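Local structure of CptN Toxin (Eubacterium rectale DSM 17629, 4RMO) at residues H75-D80 with K120-K125. The protein acts as the toxin of a type III toxin-antitoxin system, bound in a protein-RNA complex with its pseudoknot RNA antitoxin, and is probably an endoribonuclease. Residues are numbered along the deposited sequence; the frame is centred on the assembly and turned at random. Where two conformers were deposited one is given.
Sequences HIVKLD and KEIEQK. With CA (calcium ion), chain Q; nucleotides of chain F; nucleotides of chain B.
His75, on strand 75-78 at the edge of the antiparallel sheet, supplies nearly all of the strand's side of the contact with helix 116-134, which runs nearly antiparallel to the strand (164° between the local axes). Its CG stands anti to the backbone N (chi1 -175°), so the side chain reaches out to the helix. From CB, which only skirts the Lys125 amine, the ring leads into three different surroundings. CD2 rests on the aliphatic branch of Ile122, 3.4 Å from its CG1, with Ile122 CD1 close behind; the two side chains cross obliquely. That isoleucine continues inward to Phe87, Ile48 and Leu113, while Val77 CG1 only brushes its CD1 at 4.5 Å. At the edge of the ring, Lys125 NZ donates a hydrogen bond to His75 ND1 (3.1 Å), lying 23° out of the ring plane. The lysine comes in at about a right angle, extended beyond CG, and its amine also bonds to the carbonyl O of Cys71. CE1, farther round, lies obliquely near the Glu121 carboxylate, 3.7 Å from OE1, the two planes turned 67° apart. RNA lies beyond both segments: Asp80 OD1 binds a calcium ion (2.5 Å) together with OP2 of A14 of chain F and four waters, and Gln124 NE2 approaches C5' of G24 of chain B. Because ND1 accepts from the lysine, a neutral His75 would probably carry its proton on NE2. The adjacent ammonium would probably disfavour a second proton, although Glu121, near NE2 without bonding to it, may partly offset that effect.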
# COMPACT_ATOMS: atom_id res chain seq x y z
N HIS A 75 15.27 10.61 10.41
CA HIS A 75 14.03 9.88 10.68
C HIS A 75 14.19 9.18 12.04
O HIS A 75 15.19 8.50 12.31
CB HIS A 75 13.80 8.87 9.58
CG HIS A 75 12.50 8.15 9.68
ND1 HIS A 75 11.29 8.74 9.36
CD2 HIS A 75 12.21 6.90 10.05
CE1 HIS A 75 10.31 7.88 9.57
NE2 HIS A 75 10.84 6.76 10.00
N ILE A 76 13.20 9.37 12.88
CA ILE A 76 13.21 8.86 14.25
C ILE A 76 12.14 7.81 14.36
O ILE A 76 10.98 8.04 14.00
CB ILE A 76 12.96 9.99 15.25
CG1 ILE A 76 14.16 10.92 15.26
CG2 ILE A 76 12.76 9.43 16.64
CD1 ILE A 76 13.94 12.20 16.02
N VAL A 77 12.52 6.64 14.79
CA VAL A 77 11.58 5.57 14.98
C VAL A 77 12.01 4.66 16.13
O VAL A 77 13.19 4.54 16.46
CB VAL A 77 11.42 4.78 13.67
CG1 VAL A 77 12.66 4.00 13.32
CG2 VAL A 77 10.22 3.84 13.73
N LYS A 78 11.02 4.04 16.76
CA LYS A 78 11.24 3.10 17.84
C LYS A 78 11.71 1.81 17.22
O LYS A 78 11.00 1.23 16.39
CB LYS A 78 9.93 2.90 18.60
CG LYS A 78 10.05 2.79 20.10
CD LYS A 78 8.68 2.67 20.79
CE LYS A 78 8.08 4.05 20.95
NZ LYS A 78 6.81 4.15 21.71
N LEU A 79 12.87 1.32 17.64
CA LEU A 79 13.35 0.01 17.16
C LEU A 79 12.75 -1.13 17.98
O LEU A 79 12.04 -0.90 18.97
CB LEU A 79 14.87 -0.08 17.24
CG LEU A 79 15.61 1.05 16.53
CD1 LEU A 79 17.09 0.78 16.58
CD2 LEU A 79 15.13 1.15 15.09
N ASP A 80 13.06 -2.35 17.60
CA ASP A 80 12.54 -3.53 18.27
C ASP A 80 13.09 -3.71 19.72
O ASP A 80 12.62 -4.57 20.44
CB ASP A 80 12.79 -4.79 17.43
CG ASP A 80 12.11 -4.74 16.05
OD1 ASP A 80 11.20 -3.92 15.90
OD2 ASP A 80 12.48 -5.50 15.15
N LYS A 120 10.62 0.88 4.60
CA LYS A 120 10.27 1.44 3.31
C LYS A 120 10.34 2.95 3.32
O LYS A 120 10.88 3.56 2.41
CB LYS A 120 8.88 0.96 2.89
CG LYS A 120 8.43 1.52 1.57
CD LYS A 120 7.02 1.02 1.22
CE LYS A 120 6.26 2.04 0.38
NZ LYS A 120 5.09 1.43 -0.30
N GLU A 121 9.85 3.56 4.38
CA GLU A 121 9.93 5.00 4.46
C GLU A 121 11.39 5.48 4.52
O GLU A 121 11.74 6.53 3.99
CB GLU A 121 9.14 5.48 5.67
CG GLU A 121 8.60 6.88 5.50
CD GLU A 121 7.89 7.44 6.73
OE1 GLU A 121 7.47 6.63 7.63
OE2 GLU A 121 7.80 8.69 6.81
N ILE A 122 12.23 4.76 5.26
CA ILE A 122 13.62 5.11 5.43
C ILE A 122 14.35 4.93 4.10
O ILE A 122 15.16 5.76 3.73
CB ILE A 122 14.30 4.30 6.56
CG1 ILE A 122 13.90 4.93 7.92
CG2 ILE A 122 15.83 4.35 6.45
CD1 ILE A 122 14.11 4.02 9.10
N GLU A 123 14.06 3.86 3.40
CA GLU A 123 14.67 3.62 2.11
C GLU A 123 14.33 4.78 1.13
O GLU A 123 15.20 5.26 0.40
CB GLU A 123 14.27 2.22 1.56
CG GLU A 123 15.37 1.12 1.74
CD GLU A 123 15.52 0.35 3.13
OE1 GLU A 123 15.31 0.88 4.30
OE2 GLU A 123 15.92 -0.86 3.02
N GLN A 124 13.09 5.25 1.15
CA GLN A 124 12.72 6.34 0.25
C GLN A 124 13.46 7.58 0.61
O GLN A 124 13.87 8.34 -0.28
CB GLN A 124 11.21 6.60 0.24
CG GLN A 124 10.46 5.52 -0.55
CD GLN A 124 8.91 5.65 -0.48
OE1 GLN A 124 8.37 6.66 -0.01
NE2 GLN A 124 8.22 4.65 -1.01
N LYS A 125 13.55 7.85 1.90
CA LYS A 125 14.21 9.06 2.33
C LYS A 125 15.66 9.01 1.92
O LYS A 125 16.23 10.02 1.51
CB LYS A 125 14.04 9.23 3.83
CG LYS A 125 12.67 9.71 4.19
CD LYS A 125 12.48 9.90 5.67
CE LYS A 125 11.05 10.31 6.01
NZ LYS A 125 11.02 11.01 7.31
CA CA Q . 8.89 -4.33 16.69
P A F 14 9.56 -7.65 17.55
OP1 A F 14 9.12 -7.55 18.94
OP2 A F 14 9.61 -6.38 16.73
O5' A F 14 10.99 -8.33 17.51
C5' A F 14 11.64 -8.57 16.26
C4' A F 14 12.91 -9.36 16.48
O4' A F 14 13.76 -8.63 17.41
C3' A F 14 12.69 -10.70 17.15
O3' A F 14 12.36 -11.72 16.23
C2' A F 14 14.04 -10.94 17.81
O2' A F 14 14.99 -11.44 16.90
C1' A F 14 14.41 -9.54 18.27
N9 A F 14 14.03 -9.23 19.67
C8 A F 14 13.33 -8.16 20.17
N7 A F 14 13.26 -8.14 21.48
C5 A F 14 14.00 -9.26 21.86
C6 A F 14 14.33 -9.79 23.13
N6 A F 14 13.93 -9.27 24.28
N1 A F 14 15.12 -10.89 23.16
C2 A F 14 15.50 -11.44 22.00
N3 A F 14 15.27 -11.02 20.75
C4 A F 14 14.51 -9.91 20.76
P G B 24 5.55 7.58 -3.17
OP1 G B 24 4.82 6.67 -2.24
OP2 G B 24 5.85 8.98 -2.76
O5' G B 24 7.04 7.15 -3.51
C5' G B 24 7.37 5.99 -4.24
C4' G B 24 7.85 6.34 -5.64
O4' G B 24 7.27 7.59 -6.13
C3' G B 24 9.33 6.57 -5.89
O3' G B 24 10.09 5.37 -5.92
C2' G B 24 9.29 7.13 -7.30
O2' G B 24 8.96 6.09 -8.19
C1' G B 24 8.07 8.06 -7.21
N9 G B 24 8.34 9.47 -7.00
C8 G B 24 7.91 10.27 -5.97
N7 G B 24 8.29 11.51 -6.08
C5 G B 24 8.99 11.55 -7.28
C6 G B 24 9.64 12.63 -7.94
O6 G B 24 9.71 13.81 -7.59
N1 G B 24 10.26 12.22 -9.11
C2 G B 24 10.23 10.94 -9.61
N2 G B 24 10.89 10.74 -10.75
N3 G B 24 9.66 9.91 -8.99
C4 G B 24 9.05 10.29 -7.85
O HOH W 1 9.09 -4.40 19.15
O HOH W 2 6.84 -5.39 17.26
O HOH W 3 7.86 -2.19 15.96
O HOH W 4 8.46 -4.65 14.30